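Local coordinates for protein VP5 (Halorubrum pleomorphic virus 2, PDB 6QGI) that is the envelope protein of a prokaryotic virus and probably drives fusion of the viral membrane with that of its haloarchaeal host, at residues Glu272-Met277 / Met283-Ala288; Asp289-Asn294 / Lys487-Lys492; Asp29-Gly34 / Lys41-Gln46. One frame throughout, in Å; residues are numbered along the deposited sequence.

Interactions 1 and 2 are neighbours: both use helix 285-292, one on its first turns and the other near its end, and their centres are about 8 Å apart. They even touch, Met-277 CE lying 3.7 Å from Ile-490 CD1. Interaction 2 is buried and purely aliphatic, tying that helix to helix 476-496, far along the chain. Interaction 1 is only partly buried; it closes a short hairpin and mixes thioethers and alanines with an amide. Interaction 3 stands apart, its centre about 40 Å from that of interaction 2 and across the chain's centre, where two prolines of a loop press on helix 37-60 with the outer one near the surface.

Interaction 1: residues Glu272-Met277 / Met283-Ala288; sequences ERAAMM and MSQAIA
Met-277 and Gln-285 carry most of this contact, which closes an alpha-alpha hairpin: helix 270-279 runs into a short turn, and helix 285-292 comes back roughly antiparallel. The Met-277 chain leaves its helix with CG beside the backbone N (chi1 -77°) and bends at its last torsion, which swings CE over to Ala-288 CB at 3.9 Å. Its sulfur meets a second thioether coming from the turn. The chains of Met-277 and Met-283 cross obliquely there, with SD to SD at 4.2 Å.

Alongside the thioethers, Gln-285 reaches across with its CG anti to the backbone N and a bend at chi2 (46°), bringing the amide to the backbone carbonyls of Ala-274 and Met-277. NE2 lies 3.0 Å from Ala-274 O, and its clear hydrogen bond is to Asp-289 OD1, one turn further on, which helps fix the rotation of the amide. The other end is less comfortable: OE1 faces Met-277 O at 3.3 Å, two acceptors with no hydrogen to share. The backbones come close where small residues meet, Ala-274 and Ala-288 having their CA atoms 5.7 Å apart, with Ala-274 CB resting 4.0 Å from Ala-288 O.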
loop_
_atom_site.group_PDB
_atom_site.type_symbol
_atom_site.label_atom_id
_atom_site.label_comp_id
_atom_site.label_asym_id
_atom_site.label_seq_id
_atom_site.Cartn_x
_atom_site.Cartn_y
_atom_site.Cartn_z
ATOM N N GLU A 272 -16.666 -6.975 8.664
ATOM C CA GLU A 272 -17.045 -8.390 8.541
ATOM C C GLU A 272 -17.231 -8.791 7.067
ATOM O O GLU A 272 -16.695 -9.819 6.661
ATOM C CB GLU A 272 -18.321 -8.687 9.339
ATOM C CG GLU A 272 -18.669 -10.164 9.451
ATOM C CD GLU A 272 -19.986 -10.496 10.137
ATOM O OE1 GLU A 272 -20.637 -9.573 10.680
ATOM O OE2 GLU A 272 -20.368 -11.689 10.131
ATOM N N ARG A 273 -17.962 -7.971 6.276
ATOM C CA ARG A 273 -18.203 -8.196 4.846
ATOM C C ARG A 273 -16.870 -8.296 4.073
ATOM O O ARG A 273 -16.710 -9.217 3.268
ATOM C CB ARG A 273 -19.088 -7.083 4.263
ATOM C CG ARG A 273 -19.729 -7.440 2.925
ATOM C CD ARG A 273 -20.511 -6.282 2.330
ATOM N NE ARG A 273 -21.808 -6.088 2.986
ATOM C CZ ARG A 273 -22.961 -6.562 2.521
ATOM N NH1 ARG A 273 -23.001 -7.251 1.390
ATOM N NH2 ARG A 273 -24.088 -6.339 3.188
ATOM N N ALA A 274 -15.907 -7.383 4.352
ATOM C CA ALA A 274 -14.582 -7.381 3.719
ATOM C C ALA A 274 -13.742 -8.601 4.139
ATOM O O ALA A 274 -12.958 -9.100 3.332
ATOM C CB ALA A 274 -13.840 -6.101 4.051
ATOM N N ALA A 275 -13.915 -9.081 5.390
ATOM C CA ALA A 275 -13.229 -10.259 5.936
ATOM C C ALA A 275 -13.730 -11.531 5.260
ATOM O O ALA A 275 -12.949 -12.455 5.021
ATOM C CB ALA A 275 -13.456 -10.345 7.436
ATOM N N MET A 276 -15.043 -11.559 4.954
ATOM C CA MET A 276 -15.755 -12.655 4.294
ATOM C C MET A 276 -15.319 -12.759 2.834
ATOM O O MET A 276 -15.095 -13.866 2.342
ATOM C CB MET A 276 -17.275 -12.442 4.387
ATOM C CG MET A 276 -17.837 -12.603 5.789
ATOM S SD MET A 276 -19.554 -12.019 5.939
ATOM C CE MET A 276 -20.395 -13.317 5.160
ATOM N N MET A 277 -15.170 -11.598 2.157
ATOM C CA MET A 277 -14.720 -11.483 0.768
ATOM C C MET A 277 -13.259 -11.897 0.636
ATOM O O MET A 277 -12.864 -12.391 -0.417
ATOM C CB MET A 277 -14.906 -10.052 0.250
ATOM C CG MET A 277 -16.337 -9.724 -0.100
ATOM S SD MET A 277 -16.502 -8.088 -0.854
ATOM C CE MET A 277 -16.683 -7.093 0.591
ATOM N N MET A 283 -14.328 -9.915 -6.221
ATOM C CA MET A 283 -13.772 -8.605 -6.549
ATOM C C MET A 283 -12.417 -8.404 -5.852
ATOM O O MET A 283 -12.139 -9.046 -4.830
ATOM C CB MET A 283 -14.754 -7.459 -6.212
ATOM C CG MET A 283 -15.096 -7.328 -4.735
ATOM S SD MET A 283 -16.089 -5.858 -4.373
ATOM C CE MET A 283 -14.856 -4.716 -4.078
ATOM N N SER A 284 -11.581 -7.516 -6.425
ATOM C CA SER A 284 -10.271 -7.140 -5.898
ATOM C C SER A 284 -10.435 -6.656 -4.446
ATOM O O SER A 284 -11.318 -5.843 -4.157
ATOM C CB SER A 284 -9.632 -6.082 -6.789
ATOM O OG SER A 284 -10.478 -4.956 -6.955
ATOM N N GLN A 285 -9.637 -7.236 -3.532
ATOM C CA GLN A 285 -9.715 -7.054 -2.084
ATOM C C GLN A 285 -9.387 -5.649 -1.562
ATOM O O GLN A 285 -10.034 -5.219 -0.606
ATOM C CB GLN A 285 -8.818 -8.077 -1.373
ATOM C CG GLN A 285 -9.241 -8.399 0.065
ATOM C CD GLN A 285 -10.722 -8.648 0.219
ATOM O OE1 GLN A 285 -11.307 -9.522 -0.428
ATOM N NE2 GLN A 285 -11.362 -7.867 1.076
ATOM N N ALA A 286 -8.386 -4.956 -2.130
ATOM C CA ALA A 286 -7.999 -3.629 -1.640
ATOM C C ALA A 286 -9.161 -2.614 -1.704
ATOM O O ALA A 286 -9.335 -1.860 -0.744
ATOM C CB ALA A 286 -6.789 -3.108 -2.393
ATOM N N ILE A 287 -9.987 -2.631 -2.781
ATOM C CA ILE A 287 -11.125 -1.703 -2.855
ATOM C C ILE A 287 -12.224 -2.153 -1.857
ATOM O O ILE A 287 -12.797 -1.295 -1.186
ATOM C CB ILE A 287 -11.664 -1.432 -4.293
ATOM C CG1 ILE A 287 -12.772 -0.338 -4.314
ATOM C CG2 ILE A 287 -12.116 -2.701 -5.012
ATOM C CD1 ILE A 287 -12.391 1.047 -3.748
ATOM N N ALA A 288 -12.435 -3.481 -1.693
ATOM C CA ALA A 288 -13.379 -4.037 -0.716
ATOM C C ALA A 288 -13.006 -3.568 0.697
ATOM O O ALA A 288 -13.871 -3.126 1.445
ATOM C CB ALA A 288 -13.380 -5.558 -0.793
#

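Interaction 2: residues Asp289-Asn294 / Lys487-Lys492; sequences DLIALN and KELIEK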
loop_
_atom_site.group_PDB
_atom_site.type_symbol
_atom_site.label_atom_id
_atom_site.label_comp_id
_atom_site.label_asym_id
_atom_site.label_seq_id
_atom_site.Cartn_x
_atom_site.Cartn_y
_atom_site.Cartn_z
ATOM N N ASP A 289 -11.698 -3.586 1.009
ATOM C CA ASP A 289 -11.118 -3.145 2.272
ATOM C C ASP A 289 -11.189 -1.613 2.415
ATOM O O ASP A 289 -11.472 -1.127 3.512
ATOM C CB ASP A 289 -9.663 -3.646 2.396
ATOM C CG ASP A 289 -9.494 -5.155 2.557
ATOM O OD1 ASP A 289 -10.502 -5.845 2.859
ATOM O OD2 ASP A 289 -8.358 -5.648 2.377
ATOM N N LEU A 290 -10.960 -0.858 1.314
ATOM C CA LEU A 290 -11.046 0.608 1.309
ATOM C C LEU A 290 -12.487 1.091 1.553
ATOM O O LEU A 290 -12.670 2.118 2.207
ATOM C CB LEU A 290 -10.501 1.212 0.000
ATOM C CG LEU A 290 -8.970 1.347 -0.127
ATOM C CD1 LEU A 290 -8.591 1.817 -1.504
ATOM C CD2 LEU A 290 -8.384 2.319 0.907
ATOM N N ILE A 291 -13.502 0.347 1.045
ATOM C CA ILE A 291 -14.924 0.658 1.260
ATOM C C ILE A 291 -15.238 0.389 2.739
ATOM O O ILE A 291 -15.878 1.218 3.385
ATOM C CB ILE A 291 -15.859 -0.125 0.283
ATOM C CG1 ILE A 291 -15.687 0.379 -1.168
ATOM C CG2 ILE A 291 -17.348 -0.060 0.707
ATOM C CD1 ILE A 291 -15.962 -0.669 -2.224
ATOM N N ALA A 292 -14.735 -0.743 3.278
ATOM C CA ALA A 292 -14.901 -1.142 4.680
ATOM C C ALA A 292 -14.249 -0.136 5.644
ATOM O O ALA A 292 -14.733 0.034 6.767
ATOM C CB ALA A 292 -14.317 -2.518 4.900
ATOM N N LEU A 293 -13.166 0.539 5.193
ATOM C CA LEU A 293 -12.458 1.563 5.966
ATOM C C LEU A 293 -13.089 2.943 5.741
ATOM O O LEU A 293 -12.548 3.951 6.191
ATOM C CB LEU A 293 -10.959 1.575 5.631
ATOM C CG LEU A 293 -10.140 0.448 6.259
ATOM C CD1 LEU A 293 -8.915 0.137 5.434
ATOM C CD2 LEU A 293 -9.772 0.760 7.710
ATOM N N ASN A 294 -14.258 2.973 5.069
ATOM C CA ASN A 294 -15.077 4.154 4.788
ATOM C C ASN A 294 -14.266 5.314 4.159
ATOM O O ASN A 294 -14.365 6.475 4.576
ATOM C CB ASN A 294 -15.800 4.603 6.060
ATOM C CG ASN A 294 -16.956 5.522 5.807
ATOM O OD1 ASN A 294 -17.795 5.279 4.930
ATOM N ND2 ASN A 294 -17.011 6.603 6.573
ATOM N N LYS A 487 -23.493 -2.067 1.398
ATOM C CA LYS A 487 -24.027 -3.119 0.531
ATOM C C LYS A 487 -24.107 -2.653 -0.933
ATOM O O LYS A 487 -23.737 -3.423 -1.820
ATOM C CB LYS A 487 -25.416 -3.566 1.028
ATOM C CG LYS A 487 -25.906 -4.881 0.430
ATOM C CD LYS A 487 -27.431 -4.945 0.400
ATOM C CE LYS A 487 -27.937 -6.105 -0.424
ATOM N NZ LYS A 487 -29.390 -5.986 -0.710
ATOM N N GLU A 488 -24.568 -1.401 -1.183
ATOM C CA GLU A 488 -24.708 -0.875 -2.543
ATOM C C GLU A 488 -23.362 -0.521 -3.157
ATOM O O GLU A 488 -23.238 -0.633 -4.371
ATOM C CB GLU A 488 -25.699 0.303 -2.643
ATOM C CG GLU A 488 -25.361 1.562 -1.856
ATOM C CD GLU A 488 -26.513 2.535 -1.653
ATOM O OE1 GLU A 488 -27.657 2.216 -2.054
ATOM O OE2 GLU A 488 -26.268 3.619 -1.077
ATOM N N LEU A 489 -22.353 -0.142 -2.344
ATOM C CA LEU A 489 -21.007 0.148 -2.849
ATOM C C LEU A 489 -20.301 -1.143 -3.261
ATOM O O LEU A 489 -19.619 -1.164 -4.287
ATOM C CB LEU A 489 -20.154 0.908 -1.823
ATOM C CG LEU A 489 -20.262 2.434 -1.825
ATOM C CD1 LEU A 489 -19.490 3.028 -0.663
ATOM C CD2 LEU A 489 -19.765 3.033 -3.140
ATOM N N ILE A 490 -20.484 -2.222 -2.476
ATOM C CA ILE A 490 -19.895 -3.528 -2.754
ATOM C C ILE A 490 -20.517 -4.086 -4.045
ATOM O O ILE A 490 -19.769 -4.438 -4.958
ATOM C CB ILE A 490 -20.029 -4.483 -1.529
ATOM C CG1 ILE A 490 -19.126 -4.041 -0.337
ATOM C CG2 ILE A 490 -19.812 -5.961 -1.887
ATOM C CD1 ILE A 490 -17.619 -3.675 -0.625
ATOM N N GLU A 491 -21.869 -4.097 -4.145
ATOM C CA GLU A 491 -22.605 -4.563 -5.327
ATOM C C GLU A 491 -22.168 -3.807 -6.596
ATOM O O GLU A 491 -21.984 -4.443 -7.637
ATOM C CB GLU A 491 -24.118 -4.433 -5.122
ATOM C CG GLU A 491 -24.713 -5.538 -4.260
ATOM C CD GLU A 491 -26.189 -5.420 -3.918
ATOM O OE1 GLU A 491 -26.717 -4.285 -3.903
ATOM O OE2 GLU A 491 -26.814 -6.472 -3.645
ATOM N N LYS A 492 -21.946 -2.472 -6.491
ATOM C CA LYS A 492 -21.493 -1.613 -7.592
ATOM C C LYS A 492 -20.153 -2.088 -8.158
ATOM O O LYS A 492 -20.003 -2.164 -9.381
ATOM C CB LYS A 492 -21.371 -0.149 -7.136
ATOM C CG LYS A 492 -22.698 0.593 -7.045
ATOM C CD LYS A 492 -22.541 1.939 -6.348
ATOM C CE LYS A 492 -23.864 2.582 -6.022
ATOM N NZ LYS A 492 -23.680 3.968 -5.518
#
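Ile-291 meets Leu-489 and Ile-490 with no flat group between them: methyl and methylene carbons do all the touching, and no ring or amide offers a face or an edge across the contact. Flat groups lie to the side: Tyr-493 of helix 476-496 also touches Ile-291, and the carboxylate of Asp-289, on a bond directed away from the partner helix, is held by Arg-21 and Gln-285.

The motif is helix-on-helix packing, the last turn of helix 285-292 lying on helix 476-496 near the C-terminal end of the model. The CB of Ile-291 is directed toward the partner helix, and the side chain splits into two branches. Its CG2 lies 3.9 Å from Leu-489 CB and 4.0 Å from Leu-489 CD1, so this methyl rests along the leucine chain. CG1 sits beside the backbone N (chi1 -69°) and carries CD1 to the neighbouring isoleucine.

Just beyond, helix 285-292 stops in a Schellman motif whose C-prime residue is Asn-294, with positive phi; Asn-294 N bonds to Ile-291 O at 2.9 Å. Ile-490 starts off along the interface and turns in at chi2 (-48°), so that its CD1 reaches both branches, 3.9 Å from Ile-291 CG2 and 3.8 Å from Ile-291 CD1.

Interaction 3: residues Asp29-Gly34 / Lys41-Gln46; sequences DAPPEG and KQQVYQ
This is a loop-on-helix contact made by proline rings: Pro-31 and Pro-32, in the loop leading to helix 37-60, lie back against the second turn of that same helix. Pro-31 does most of the work. Its CG sits over the helix backbone, 3.4 Å from Gln-43 C, and also touches the Gln-43 side chain, at 3.6 Å from CB. A little further along, with CG1 anti to its backbone N (chi1 163°), Val-44 turns CG2 to the proline, 3.9 Å from Pro-31 CG.

The loop residues Ala-30 to Glu-33 have the extended backbone angles of a polyproline II segment, a shape that two consecutive prolines suit well. Threaded this way, the segment lies between helix 37-60 and helix 91-133, where Ile-127 touches Pro-31 and Thr-130 takes its carbonyl in a hydrogen bond. Thr-47 in turn links the two sides, its hydroxyl bonding to both Asp-29 O and Gln-43 O, which must share its one proton.

Toward the surface, Gln-43 runs out extended beyond CG, its chain crossing the Pro-32 side chain at about a right angle. Its OE1 comes within 3.3 Å of Pro-32 CD, and within 3.8 Å of Pro-31 CB.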
loop_
_atom_site.group_PDB
_atom_site.type_symbol
_atom_site.label_atom_id
_atom_site.label_comp_id
_atom_site.label_asym_id
_atom_site.label_seq_id
_atom_site.Cartn_x
_atom_site.Cartn_y
_atom_site.Cartn_z
ATOM N N ASP A 29 13.062 -12.628 3.064
ATOM C CA ASP A 29 13.704 -13.199 1.877
ATOM C C ASP A 29 15.110 -12.602 1.723
ATOM O O ASP A 29 15.434 -11.970 0.712
ATOM C CB ASP A 29 12.844 -12.970 0.612
ATOM C CG ASP A 29 13.350 -13.646 -0.652
ATOM O OD1 ASP A 29 14.330 -14.439 -0.562
ATOM O OD2 ASP A 29 12.777 -13.383 -1.729
ATOM N N ALA A 30 15.955 -12.829 2.740
ATOM C CA ALA A 30 17.330 -12.351 2.736
ATOM C C ALA A 30 18.186 -13.171 1.778
ATOM O O ALA A 30 17.991 -14.393 1.708
ATOM C CB ALA A 30 17.912 -12.408 4.126
ATOM N N PRO A 31 19.144 -12.528 1.057
ATOM C CA PRO A 31 19.997 -13.279 0.126
ATOM C C PRO A 31 20.750 -14.417 0.803
ATOM O O PRO A 31 21.128 -14.286 1.976
ATOM C CB PRO A 31 20.973 -12.220 -0.398
ATOM C CG PRO A 31 20.242 -10.940 -0.227
ATOM C CD PRO A 31 19.455 -11.082 1.017
ATOM N N PRO A 32 21.007 -15.517 0.068
ATOM C CA PRO A 32 21.727 -16.648 0.652
ATOM C C PRO A 32 23.231 -16.427 0.769
ATOM O O PRO A 32 23.790 -15.530 0.150
ATOM C CB PRO A 32 21.445 -17.776 -0.344
ATOM C CG PRO A 32 21.294 -17.089 -1.638
ATOM C CD PRO A 32 20.592 -15.813 -1.326
ATOM N N GLU A 33 23.892 -17.294 1.538
ATOM C CA GLU A 33 25.346 -17.306 1.651
ATOM C C GLU A 33 25.882 -18.102 0.454
ATOM O O GLU A 33 25.115 -18.826 -0.185
ATOM C CB GLU A 33 25.777 -17.905 2.999
ATOM C CG GLU A 33 25.561 -16.950 4.165
ATOM C CD GLU A 33 26.136 -17.346 5.512
ATOM O OE1 GLU A 33 27.238 -17.942 5.552
ATOM O OE2 GLU A 33 25.490 -17.028 6.537
ATOM N N GLY A 34 27.157 -17.944 0.135
ATOM C CA GLY A 34 27.763 -18.654 -0.985
ATOM C C GLY A 34 27.603 -17.979 -2.330
ATOM O O GLY A 34 27.905 -18.576 -3.369
ATOM N N LYS A 41 25.608 -8.097 -3.307
ATOM C CA LYS A 41 25.370 -6.656 -3.293
ATOM C C LYS A 41 24.062 -6.323 -4.033
ATOM O O LYS A 41 23.275 -5.494 -3.562
ATOM C CB LYS A 41 26.564 -5.917 -3.919
ATOM C CG LYS A 41 27.868 -6.096 -3.140
ATOM C CD LYS A 41 28.934 -5.074 -3.507
ATOM C CE LYS A 41 29.880 -5.567 -4.573
ATOM N NZ LYS A 41 30.865 -4.522 -4.947
ATOM N N GLN A 42 23.827 -7.021 -5.158
ATOM C CA GLN A 42 22.655 -6.918 -6.016
ATOM C C GLN A 42 21.411 -7.437 -5.296
ATOM O O GLN A 42 20.383 -6.754 -5.278
ATOM C CB GLN A 42 22.903 -7.704 -7.318
ATOM C CG GLN A 42 21.688 -7.825 -8.228
ATOM C CD GLN A 42 22.046 -7.959 -9.682
ATOM O OE1 GLN A 42 21.764 -7.067 -10.486
ATOM N NE2 GLN A 42 22.659 -9.078 -10.062
ATOM N N GLN A 43 21.503 -8.649 -4.723
ATOM C CA GLN A 43 20.408 -9.317 -4.026
ATOM C C GLN A 43 20.056 -8.627 -2.713
ATOM O O GLN A 43 18.883 -8.647 -2.348
ATOM C CB GLN A 43 20.714 -10.796 -3.802
ATOM C CG GLN A 43 20.512 -11.620 -5.065
ATOM C CD GLN A 43 20.497 -13.107 -4.840
ATOM O OE1 GLN A 43 20.109 -13.617 -3.784
ATOM N NE2 GLN A 43 20.900 -13.840 -5.851
ATOM N N VAL A 44 21.039 -8.011 -2.014
ATOM C CA VAL A 44 20.799 -7.235 -0.783
ATOM C C VAL A 44 19.973 -5.989 -1.173
ATOM O O VAL A 44 19.008 -5.648 -0.487
ATOM C CB VAL A 44 22.121 -6.866 -0.036
ATOM C CG1 VAL A 44 21.911 -5.744 0.983
ATOM C CG2 VAL A 44 22.737 -8.089 0.637
ATOM N N TYR A 45 20.338 -5.353 -2.306
ATOM C CA TYR A 45 19.662 -4.176 -2.846
ATOM C C TYR A 45 18.243 -4.533 -3.256
ATOM O O TYR A 45 17.323 -3.777 -2.952
ATOM C CB TYR A 45 20.457 -3.586 -4.032
ATOM C CG TYR A 45 19.854 -2.326 -4.627
ATOM C CD1 TYR A 45 20.064 -1.081 -4.035
ATOM C CD2 TYR A 45 19.071 -2.377 -5.776
ATOM C CE1 TYR A 45 19.514 0.077 -4.576
ATOM C CE2 TYR A 45 18.520 -1.224 -6.330
ATOM C CZ TYR A 45 18.743 0.001 -5.724
ATOM O OH TYR A 45 18.194 1.136 -6.258
ATOM N N GLN A 46 18.069 -5.692 -3.919
ATOM C CA GLN A 46 16.774 -6.199 -4.373
ATOM C C GLN A 46 15.886 -6.579 -3.179
ATOM O O GLN A 46 14.696 -6.258 -3.194
ATOM C CB GLN A 46 16.962 -7.382 -5.332
ATOM C CG GLN A 46 17.251 -6.916 -6.761
ATOM C CD GLN A 46 18.108 -7.848 -7.593
ATOM O OE1 GLN A 46 18.594 -8.898 -7.140
ATOM N NE2 GLN A 46 18.319 -7.470 -8.847
#